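Local coordinates for CytC3 (Streptomyces, PDB 3GJA), which is a nonheme iron halogenase of the phytanoyl-CoA dioxygenase family that probably chlorinates an amino acid substrate during natural product biosynthesis, at residues S156-P167 with A221-G229; H71-M82 with A303-P314. All blocks are in the same frame, centred on the assembly; numbering follows the deposited sequence.

Interaction 1. Residues S156-P167 with A221-G229; sequences STEQNGCLQLMP and AYPMVLKPG
At the edge of the cupin barrel, two backbone pairings, the antiparallel hydrogen-bonded pair Ser156-Leu226 and a bridge at Gln164 and Pro223, hold the loop that enters strand 230-235 against the segment carrying strand 163-165. In the first pairing both bonds are made: Ser156 N gives to Leu226 O at 2.9 Å, with an angle of 172° at the hydrogen, and Leu226 N gives back to Ser156 O. In the second, Met224 N donates to Leu163 O at 2.9 Å and Leu165 N to Tyr222 O at 3.1 Å. Between the pairings the 156-167 chain bulges away through a type I turn, Glu158 to Gly161, closed at its neck by Cys162 N bonding to Thr157 O. Thr157 OG1, just ahead of the turn, accepts from Asn160 N, an ST motif. A water bridges the two chains between the pairings, taking the N-H of Leu163, donating to Met224 O at 2.8 Å and bonding to Ser156 OG, which chi1 of -178° swings away from its own backbone N.

Side chains fill in on two sides. Cys162 SG lies 3.6 Å from Pro223 CB, and the aliphatic part of Glu158 crosses the same proline ring, Glu158 CG to Pro223 CB 3.8 Å. On the side facing strand 25-30, Leu165 CD2 reaches Met224 CB at 3.8 Å; Leu165 also touches Tyr25, and Met224 touches Pro28. Met166 CA sits over one face of the Tyr222 ring.

Four direct backbone bonds and one shared water link the two chains, while the side chains add mostly apolar contact; the polar linkage is therefore main chain to main chain, supplemented between the two pairings by the water and the hydroxyl of Ser156.

Interaction 2. Residues H71-M82 with A303-P314; sequences HLDIDLLAEHIM and ARTSQRGYEFVP
Backbone and charge come first at the start of the contact, where Gln307 N, from the second residue of the type I turn Ser306-Gly309, donates to Leu72 O at 2.7 Å. Arg308, its chain extended from CG to NE, brings NH1 to Asp73 O in a hydrogen bond that is modelled short, so its exact geometry is doubtful. The same nitrogen forms a salt bridge with Asp73 OD2 at 3.6 Å, and a water joins the two. Asp73 OD2 is shared with Arg70, so the charge of the carboxylate is probably offset by two arginines.

A second water links Asp75 OD1 to Ser306 OG, and with it the turn to the start of the helix. That hydroxyl also accepts from Tyr310 N, which braces the turn itself.

The aromatic contacts follow along the helix. Ala78 CB stands over the Tyr310 ring, 3.8 Å from its centroid and 16° off the normal, a CH-pi contact, while Asp75 OD1 lies at the ring edge. The Phe312 ring is met at its edge by Ala78 O, His71 O and Met82 CG, the last 3.6 Å from Phe312 CD1. Met82, bent at chi2 and chi3, adds an oblique Met-aromatic contact.

Ile74 at the N-cap and Leu77 of helix 75-82 touch helix 34-49; Leu72, Ile81 of the helix and Phe312 of 303-314 all meet Val289 of strand 289-290.

Interactions 1 and 2 lie on opposite sides of the chain's centre, with their centres about 29 Å apart and nearest atoms about 7 Å apart, so they do not touch. Along the chain, 71-82 comes first, then 156-167 and 221-229, and finally 303-314; the second contact thus encloses the first. Both border the six-stranded antiparallel sheet: interaction 1 touches strands 25-30 and 147-152, and interaction 2 touches strands 98-108 and 289-290. As 25-30 and 289-290 are the outermost strands, the two contacts reach both edges of this sheet, one pairing the loop before strand 230-235 with the segment of strand 163-165, the other setting the C-terminal part of the chain against helix 75-82.

Interaction 1. Residues S156-P167 with A221-G229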
loop_
_atom_site.group_PDB
_atom_site.type_symbol
_atom_site.label_atom_id
_atom_site.label_comp_id
_atom_site.label_asym_id
_atom_site.label_seq_id
_atom_site.Cartn_x
_atom_site.Cartn_y
_atom_site.Cartn_z
ATOM N N SER A 156 12.401 7.028 -8.209
ATOM C CA SER A 156 11.833 6.062 -9.138
ATOM C C SER A 156 11.859 6.753 -10.489
ATOM O O SER A 156 11.100 7.693 -10.736
ATOM C CB SER A 156 10.395 5.704 -8.762
ATOM O OG SER A 156 9.883 4.735 -9.658
ATOM N N THR A 157 12.754 6.289 -11.350
ATOM C CA THR A 157 12.937 6.871 -12.671
ATOM C C THR A 157 12.628 5.880 -13.778
ATOM O O THR A 157 12.341 4.704 -13.522
ATOM C CB THR A 157 14.385 7.309 -12.863
ATOM O OG1 THR A 157 15.228 6.147 -12.833
ATOM C CG2 THR A 157 14.810 8.270 -11.750
ATOM N N GLU A 158 12.700 6.361 -15.015
ATOM C CA GLU A 158 12.462 5.496 -16.155
ATOM C C GLU A 158 13.622 4.522 -16.243
ATOM O O GLU A 158 13.432 3.341 -16.526
ATOM C CB GLU A 158 12.357 6.306 -17.444
ATOM C CG GLU A 158 11.076 7.109 -17.541
ATOM C CD GLU A 158 10.899 7.743 -18.902
ATOM O OE1 GLU A 158 10.783 6.989 -19.895
ATOM O OE2 GLU A 158 10.880 8.991 -18.980
ATOM N N GLN A 159 14.825 5.017 -15.978
ATOM C CA GLN A 159 16.011 4.171 -16.023
ATOM C C GLN A 159 15.945 3.091 -14.945
ATOM O O GLN A 159 16.450 1.991 -15.143
ATOM C CB GLN A 159 17.277 5.012 -15.838
ATOM C CG GLN A 159 18.548 4.197 -15.981
ATOM C CD GLN A 159 19.792 5.053 -16.132
ATOM O OE1 GLN A 159 20.281 5.646 -15.168
ATOM N NE2 GLN A 159 20.307 5.128 -17.355
ATOM N N ASN A 160 15.313 3.435 -13.821
ATOM C CA ASN A 160 15.113 2.559 -12.647
ATOM C C ASN A 160 14.010 1.519 -12.782
ATOM O O ASN A 160 13.870 0.654 -11.917
ATOM C CB ASN A 160 14.744 3.401 -11.409
ATOM C CG ASN A 160 15.864 3.501 -10.447
ATOM O OD1 ASN A 160 16.856 2.784 -10.581
ATOM N ND2 ASN A 160 15.734 4.375 -9.463
ATOM N N GLY A 161 13.193 1.650 -13.820
ATOM C CA GLY A 161 12.086 0.734 -14.015
ATOM C C GLY A 161 10.824 1.215 -13.309
ATOM O O GLY A 161 10.103 0.417 -12.695
ATOM N N CYS A 162 10.546 2.515 -13.401
ATOM C CA CYS A 162 9.369 3.103 -12.760
ATOM C C CYS A 162 8.051 2.560 -13.291
ATOM O O CYS A 162 7.977 2.009 -14.389
ATOM C CB CYS A 162 9.362 4.622 -12.930
ATOM S SG CYS A 162 9.063 5.162 -14.642
ATOM N N LEU A 163 7.001 2.743 -12.499
ATOM C CA LEU A 163 5.669 2.290 -12.858
ATOM C C LEU A 163 5.141 3.090 -14.046
ATOM O O LEU A 163 5.626 4.184 -14.349
ATOM C CB LEU A 163 4.719 2.457 -11.663
ATOM C CG LEU A 163 5.136 1.792 -10.340
ATOM C CD1 LEU A 163 4.248 2.286 -9.203
ATOM C CD2 LEU A 163 5.057 0.274 -10.474
ATOM N N GLN A 164 4.138 2.530 -14.715
ATOM C CA GLN A 164 3.505 3.170 -15.861
ATOM C C GLN A 164 1.991 3.083 -15.686
ATOM O O GLN A 164 1.450 2.011 -15.411
ATOM C CB GLN A 164 3.909 2.460 -17.145
ATOM C CG GLN A 164 5.368 2.588 -17.492
ATOM C CD GLN A 164 5.766 1.644 -18.600
ATOM O OE1 GLN A 164 5.972 0.454 -18.369
ATOM N NE2 GLN A 164 5.861 2.165 -19.819
ATOM N N LEU A 165 1.321 4.220 -15.825
ATOM C CA LEU A 165 -0.135 4.293 -15.697
ATOM C C LEU A 165 -0.696 4.963 -16.949
ATOM O O LEU A 165 0.016 5.684 -17.636
ATOM C CB LEU A 165 -0.534 5.132 -14.477
ATOM C CG LEU A 165 -0.309 4.662 -13.040
ATOM C CD1 LEU A 165 -0.878 3.273 -12.884
ATOM C CD2 LEU A 165 1.158 4.675 -12.692
ATOM N N MET A 166 -1.961 4.719 -17.265
ATOM C CA MET A 166 -2.548 5.375 -18.427
ATOM C C MET A 166 -3.838 6.080 -18.027
ATOM O O MET A 166 -4.620 5.560 -17.231
ATOM C CB MET A 166 -2.815 4.380 -19.573
ATOM C CG MET A 166 -3.763 3.229 -19.264
ATOM S SD MET A 166 -4.290 2.363 -20.792
ATOM C CE MET A 166 -2.717 1.795 -21.450
ATOM N N PRO A 167 -4.062 7.288 -18.559
ATOM C CA PRO A 167 -5.256 8.088 -18.271
ATOM C C PRO A 167 -6.523 7.331 -18.652
ATOM O O PRO A 167 -6.448 6.207 -19.143
ATOM C CB PRO A 167 -5.050 9.330 -19.129
ATOM C CG PRO A 167 -3.565 9.458 -19.175
ATOM C CD PRO A 167 -3.128 8.038 -19.410
ATOM N N ALA A 221 3.661 5.253 -23.226
ATOM C CA ALA A 221 4.653 5.284 -22.112
ATOM C C ALA A 221 3.956 5.626 -20.796
ATOM O O ALA A 221 3.605 4.732 -20.026
ATOM C CB ALA A 221 5.752 6.309 -22.413
ATOM N N TYR A 222 3.754 6.919 -20.549
ATOM C CA TYR A 222 3.094 7.386 -19.332
ATOM C C TYR A 222 3.806 6.919 -18.053
ATOM O O TYR A 222 3.219 6.224 -17.219
ATOM C CB TYR A 222 1.654 6.886 -19.292
ATOM C CG TYR A 222 0.870 7.043 -20.574
ATOM C CD1 TYR A 222 1.098 6.204 -21.669
ATOM C CD2 TYR A 222 -0.147 7.991 -20.671
ATOM C CE1 TYR A 222 0.323 6.302 -22.823
ATOM C CE2 TYR A 222 -0.926 8.097 -21.814
ATOM C CZ TYR A 222 -0.691 7.248 -22.886
ATOM O OH TYR A 222 -1.498 7.336 -23.999
ATOM N N PRO A 223 5.075 7.303 -17.877
ATOM C CA PRO A 223 5.811 6.889 -16.682
ATOM C C PRO A 223 5.502 7.750 -15.468
ATOM O O PRO A 223 5.367 8.969 -15.580
ATOM C CB PRO A 223 7.259 7.030 -17.119
ATOM C CG PRO A 223 7.204 8.263 -17.962
ATOM C CD PRO A 223 5.948 8.058 -18.794
ATOM N N MET A 224 5.390 7.116 -14.306
ATOM C CA MET A 224 5.129 7.848 -13.071
ATOM C C MET A 224 6.455 7.993 -12.323
ATOM O O MET A 224 6.772 7.211 -11.417
ATOM C CB MET A 224 4.098 7.105 -12.210
ATOM C CG MET A 224 3.722 7.811 -10.900
ATOM S SD MET A 224 3.158 9.536 -11.081
ATOM C CE MET A 224 1.564 9.305 -11.895
ATOM N N VAL A 225 7.232 8.988 -12.737
ATOM C CA VAL A 225 8.524 9.284 -12.136
ATOM C C VAL A 225 8.302 9.922 -10.767
ATOM O O VAL A 225 7.457 10.803 -10.620
ATOM C CB VAL A 225 9.324 10.248 -13.033
ATOM C CG1 VAL A 225 10.619 10.648 -12.358
ATOM C CG2 VAL A 225 9.602 9.582 -14.366
ATOM N N LEU A 226 9.073 9.493 -9.770
ATOM C CA LEU A 226 8.914 10.019 -8.418
ATOM C C LEU A 226 10.232 10.358 -7.742
ATOM O O LEU A 226 11.217 9.651 -7.890
ATOM C CB LEU A 226 8.176 8.997 -7.538
ATOM C CG LEU A 226 6.788 8.513 -7.966
ATOM C CD1 LEU A 226 6.384 7.299 -7.122
ATOM C CD2 LEU A 226 5.779 9.640 -7.824
ATOM N N LYS A 227 10.248 11.442 -6.982
ATOM C CA LYS A 227 11.448 11.809 -6.254
ATOM C C LYS A 227 11.298 11.148 -4.898
ATOM O O LYS A 227 10.203 10.720 -4.530
ATOM C CB LYS A 227 11.520 13.321 -6.075
ATOM C CG LYS A 227 11.582 14.074 -7.385
ATOM C CD LYS A 227 11.730 15.563 -7.152
ATOM C CE LYS A 227 11.790 16.308 -8.474
ATOM N NZ LYS A 227 11.910 17.776 -8.258
ATOM N N PRO A 228 12.394 11.027 -4.142
ATOM C CA PRO A 228 12.242 10.396 -2.829
ATOM C C PRO A 228 11.237 11.225 -2.037
ATOM O O PRO A 228 11.303 12.455 -2.046
ATOM C CB PRO A 228 13.650 10.486 -2.241
ATOM C CG PRO A 228 14.530 10.436 -3.455
ATOM C CD PRO A 228 13.807 11.338 -4.426
ATOM N N GLY A 229 10.290 10.568 -1.380
ATOM C CA GLY A 229 9.319 11.314 -0.603
ATOM C C GLY A 229 8.007 11.546 -1.322
ATOM O O GLY A 229 7.010 11.947 -0.708
HETATM O O HOH W 1 7.216 4.766 -10.117
#

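Interaction 2. Residues H71-M82 with A303-P314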
loop_
_atom_site.group_PDB
_atom_site.type_symbol
_atom_site.label_atom_id
_atom_site.label_comp_id
_atom_site.label_asym_id
_atom_site.label_seq_id
_atom_site.Cartn_x
_atom_site.Cartn_y
_atom_site.Cartn_z
ATOM N N HIS A 71 5.020 -2.083 9.320
ATOM C CA HIS A 71 4.524 -0.893 9.988
ATOM C C HIS A 71 3.990 -1.326 11.358
ATOM O O HIS A 71 3.590 -0.496 12.173
ATOM C CB HIS A 71 3.404 -0.234 9.179
ATOM C CG HIS A 71 2.241 -1.135 8.912
ATOM N ND1 HIS A 71 2.297 -2.176 8.008
ATOM C CD2 HIS A 71 1.002 -1.177 9.459
ATOM C CE1 HIS A 71 1.143 -2.821 8.012
ATOM N NE2 HIS A 71 0.340 -2.236 8.884
ATOM N N LEU A 72 3.985 -2.636 11.605
ATOM C CA LEU A 72 3.517 -3.158 12.879
ATOM C C LEU A 72 4.655 -3.388 13.868
ATOM O O LEU A 72 4.416 -3.798 14.998
ATOM C CB LEU A 72 2.718 -4.452 12.681
ATOM C CG LEU A 72 1.378 -4.242 11.968
ATOM C CD1 LEU A 72 0.629 -5.555 11.878
ATOM C CD2 LEU A 72 0.554 -3.208 12.710
ATOM N N ASP A 73 5.893 -3.142 13.453
ATOM C CA ASP A 73 7.003 -3.298 14.389
ATOM C C ASP A 73 8.085 -2.219 14.261
ATOM O O ASP A 73 8.876 -2.012 15.187
ATOM C CB ASP A 73 7.616 -4.711 14.307
ATOM C CG ASP A 73 8.422 -4.949 13.047
ATOM O OD1 ASP A 73 7.830 -4.972 11.944
ATOM O OD2 ASP A 73 9.656 -5.134 13.174
ATOM N N ILE A 74 8.111 -1.515 13.132
ATOM C CA ILE A 74 9.101 -0.460 12.939
ATOM C C ILE A 74 8.416 0.891 13.067
ATOM O O ILE A 74 7.538 1.228 12.271
ATOM C CB ILE A 74 9.786 -0.572 11.561
ATOM C CG1 ILE A 74 10.498 -1.927 11.459
ATOM C CG2 ILE A 74 10.774 0.584 11.370
ATOM C CD1 ILE A 74 11.092 -2.207 10.109
ATOM N N ASP A 75 8.827 1.656 14.076
ATOM C CA ASP A 75 8.242 2.964 14.353
ATOM C C ASP A 75 8.100 3.904 13.171
ATOM O O ASP A 75 7.029 4.456 12.955
ATOM C CB ASP A 75 9.024 3.678 15.463
ATOM C CG ASP A 75 8.813 3.040 16.826
ATOM O OD1 ASP A 75 7.712 2.509 17.061
ATOM O OD2 ASP A 75 9.738 3.079 17.665
ATOM N N LEU A 76 9.176 4.103 12.417
ATOM C CA LEU A 76 9.138 5.000 11.261
ATOM C C LEU A 76 8.124 4.542 10.200
ATOM O O LEU A 76 7.590 5.349 9.437
ATOM C CB LEU A 76 10.540 5.104 10.655
ATOM C CG LEU A 76 11.318 6.425 10.757
ATOM C CD1 LEU A 76 10.819 7.290 11.896
ATOM C CD2 LEU A 76 12.793 6.103 10.923
ATOM N N LEU A 77 7.862 3.243 10.157
ATOM C CA LEU A 77 6.900 2.701 9.210
ATOM C C LEU A 77 5.505 2.818 9.814
ATOM O O LEU A 77 4.524 3.024 9.097
ATOM C CB LEU A 77 7.235 1.242 8.889
ATOM C CG LEU A 77 7.850 0.924 7.520
ATOM C CD1 LEU A 77 8.706 2.082 7.013
ATOM C CD2 LEU A 77 8.654 -0.364 7.624
ATOM N N ALA A 78 5.424 2.701 11.138
ATOM C CA ALA A 78 4.142 2.833 11.831
ATOM C C ALA A 78 3.654 4.260 11.595
ATOM O O ALA A 78 2.475 4.496 11.324
ATOM C CB ALA A 78 4.311 2.575 13.328
ATOM N N GLU A 79 4.577 5.209 11.686
ATOM C CA GLU A 79 4.245 6.608 11.477
ATOM C C GLU A 79 3.907 6.886 10.014
ATOM O O GLU A 79 2.987 7.649 9.715
ATOM C CB GLU A 79 5.413 7.496 11.897
ATOM C CG GLU A 79 5.137 8.970 11.689
ATOM C CD GLU A 79 6.366 9.825 11.867
ATOM O OE1 GLU A 79 7.408 9.287 12.289
ATOM O OE2 GLU A 79 6.287 11.038 11.587
ATOM N N HIS A 80 4.656 6.269 9.102
ATOM C CA HIS A 80 4.424 6.477 7.675
ATOM C C HIS A 80 2.978 6.202 7.275
ATOM O O HIS A 80 2.353 7.025 6.618
ATOM C CB HIS A 80 5.359 5.594 6.837
ATOM C CG HIS A 80 5.479 6.034 5.409
ATOM N ND1 HIS A 80 6.384 6.991 5.000
ATOM C CD2 HIS A 80 4.772 5.692 4.306
ATOM C CE1 HIS A 80 6.226 7.221 3.709
ATOM N NE2 HIS A 80 5.253 6.446 3.262
ATOM N N ILE A 81 2.433 5.056 7.677
ATOM C CA ILE A 81 1.058 4.732 7.293
ATOM C C ILE A 81 0.008 5.615 7.973
ATOM O O ILE A 81 -1.133 5.692 7.514
ATOM C CB ILE A 81 0.736 3.215 7.530
ATOM C CG1 ILE A 81 0.880 2.844 9.009
ATOM C CG2 ILE A 81 1.677 2.350 6.699
ATOM C CD1 ILE A 81 -0.421 2.897 9.781
ATOM N N MET A 82 0.410 6.300 9.044
ATOM C CA MET A 82 -0.478 7.198 9.791
ATOM C C MET A 82 -0.416 8.643 9.284
ATOM O O MET A 82 -1.250 9.473 9.643
ATOM C CB MET A 82 -0.100 7.190 11.283
ATOM C CG MET A 82 -0.457 5.913 12.043
ATOM S SD MET A 82 -2.243 5.585 12.013
ATOM C CE MET A 82 -2.838 6.675 13.334
ATOM N N ALA A 303 -5.245 -3.649 15.229
ATOM C CA ALA A 303 -4.029 -3.396 15.983
ATOM C C ALA A 303 -4.040 -1.928 16.387
ATOM O O ALA A 303 -3.878 -1.035 15.552
ATOM C CB ALA A 303 -2.805 -3.699 15.128
ATOM N N ARG A 304 -4.249 -1.685 17.674
ATOM C CA ARG A 304 -4.283 -0.327 18.193
ATOM C C ARG A 304 -2.867 0.082 18.575
ATOM O O ARG A 304 -2.546 1.261 18.618
ATOM C CB ARG A 304 -5.208 -0.263 19.419
ATOM C CG ARG A 304 -5.161 1.043 20.217
ATOM C CD ARG A 304 -6.003 2.159 19.616
ATOM N NE ARG A 304 -5.804 3.406 20.356
ATOM C CZ ARG A 304 -6.559 4.496 20.234
ATOM N NH1 ARG A 304 -7.586 4.514 19.394
ATOM N NH2 ARG A 304 -6.284 5.576 20.954
ATOM N N THR A 305 -2.019 -0.910 18.832
ATOM C CA THR A 305 -0.640 -0.655 19.230
ATOM C C THR A 305 0.330 -1.519 18.445
ATOM O O THR A 305 0.061 -2.698 18.200
ATOM C CB THR A 305 -0.447 -0.941 20.732
ATOM O OG1 THR A 305 -1.330 -0.103 21.489
ATOM C CG2 THR A 305 0.995 -0.663 21.156
ATOM N N SER A 306 1.462 -0.934 18.060
ATOM C CA SER A 306 2.467 -1.661 17.300
ATOM C C SER A 306 3.202 -2.615 18.219
ATOM O O SER A 306 3.165 -2.477 19.445
ATOM C CB SER A 306 3.480 -0.702 16.675
ATOM O OG SER A 306 4.612 -0.536 17.514
ATOM N N GLN A 307 3.888 -3.572 17.610
ATOM C CA GLN A 307 4.646 -4.569 18.331
ATOM C C GLN A 307 5.751 -3.921 19.163
ATOM O O GLN A 307 6.423 -4.595 19.939
ATOM C CB GLN A 307 5.255 -5.540 17.334
ATOM C CG GLN A 307 5.374 -6.946 17.830
ATOM C CD GLN A 307 4.026 -7.621 18.000
ATOM O OE1 GLN A 307 3.962 -8.789 18.364
ATOM N NE2 GLN A 307 2.945 -6.892 17.735
ATOM N N ARG A 308 5.953 -2.618 18.987
ATOM C CA ARG A 308 6.979 -1.905 19.743
ATOM C C ARG A 308 6.384 -0.822 20.622
ATOM O O ARG A 308 7.090 0.082 21.068
ATOM C CB ARG A 308 8.018 -1.271 18.812
ATOM C CG ARG A 308 9.278 -2.100 18.639
ATOM C CD ARG A 308 10.392 -1.308 17.954
ATOM N NE ARG A 308 11.600 -2.116 17.831
ATOM C CZ ARG A 308 11.764 -3.086 16.938
ATOM N NH1 ARG A 308 10.799 -3.367 16.075
ATOM N NH2 ARG A 308 12.884 -3.790 16.922
ATOM N N GLY A 309 5.083 -0.906 20.862
ATOM C CA GLY A 309 4.435 0.072 21.710
ATOM C C GLY A 309 4.043 1.361 21.020
ATOM O O GLY A 309 3.604 2.307 21.676
ATOM N N TYR A 310 4.202 1.424 19.703
ATOM C CA TYR A 310 3.816 2.634 18.997
ATOM C C TYR A 310 2.290 2.625 18.962
ATOM O O TYR A 310 1.671 1.701 18.436
ATOM C CB TYR A 310 4.409 2.652 17.585
ATOM C CG TYR A 310 4.089 3.912 16.812
ATOM C CD1 TYR A 310 2.812 4.127 16.299
ATOM C CD2 TYR A 310 5.061 4.899 16.605
ATOM C CE1 TYR A 310 2.504 5.290 15.599
ATOM C CE2 TYR A 310 4.761 6.067 15.907
ATOM C CZ TYR A 310 3.482 6.256 15.410
ATOM O OH TYR A 310 3.160 7.410 14.735
ATOM N N GLU A 311 1.694 3.655 19.547
ATOM C CA GLU A 311 0.247 3.772 19.632
ATOM C C GLU A 311 -0.355 4.406 18.393
ATOM O O GLU A 311 0.075 5.475 17.970
ATOM C CB GLU A 311 -0.113 4.604 20.863
ATOM C CG GLU A 311 -1.575 4.595 21.238
ATOM C CD GLU A 311 -2.079 3.203 21.558
ATOM O OE1 GLU A 311 -1.373 2.461 22.282
ATOM O OE2 GLU A 311 -3.187 2.856 21.091
ATOM N N PHE A 312 -1.356 3.745 17.816
ATOM C CA PHE A 312 -2.033 4.262 16.629
ATOM C C PHE A 312 -3.285 5.006 17.073
ATOM O O PHE A 312 -4.295 4.387 17.415
ATOM C CB PHE A 312 -2.440 3.121 15.695
ATOM C CG PHE A 312 -1.281 2.380 15.090
ATOM C CD1 PHE A 312 -0.447 3.000 14.159
ATOM C CD2 PHE A 312 -1.025 1.061 15.448
ATOM C CE1 PHE A 312 0.628 2.314 13.592
ATOM C CE2 PHE A 312 0.047 0.367 14.890
ATOM C CZ PHE A 312 0.876 0.995 13.958
ATOM N N VAL A 313 -3.222 6.331 17.070
ATOM C CA VAL A 313 -4.364 7.132 17.483
ATOM C C VAL A 313 -5.054 7.698 16.252
ATOM O O VAL A 313 -4.506 8.552 15.561
ATOM C CB VAL A 313 -3.923 8.274 18.435
ATOM C CG1 VAL A 313 -5.142 8.976 19.017
ATOM C CG2 VAL A 313 -3.068 7.701 19.557
ATOM N N PRO A 314 -6.274 7.226 15.963
ATOM C CA PRO A 314 -7.033 7.690 14.800
ATOM C C PRO A 314 -7.092 9.201 14.670
ATOM O O PRO A 314 -7.415 9.905 15.621
ATOM C CB PRO A 314 -8.410 7.071 15.017
ATOM C CG PRO A 314 -8.093 5.804 15.733
ATOM C CD PRO A 314 -7.049 6.237 16.734
HETATM O O HOH W 2 11.594 -6.260 14.741
HETATM O O HOH W 3 6.506 0.552 15.913
#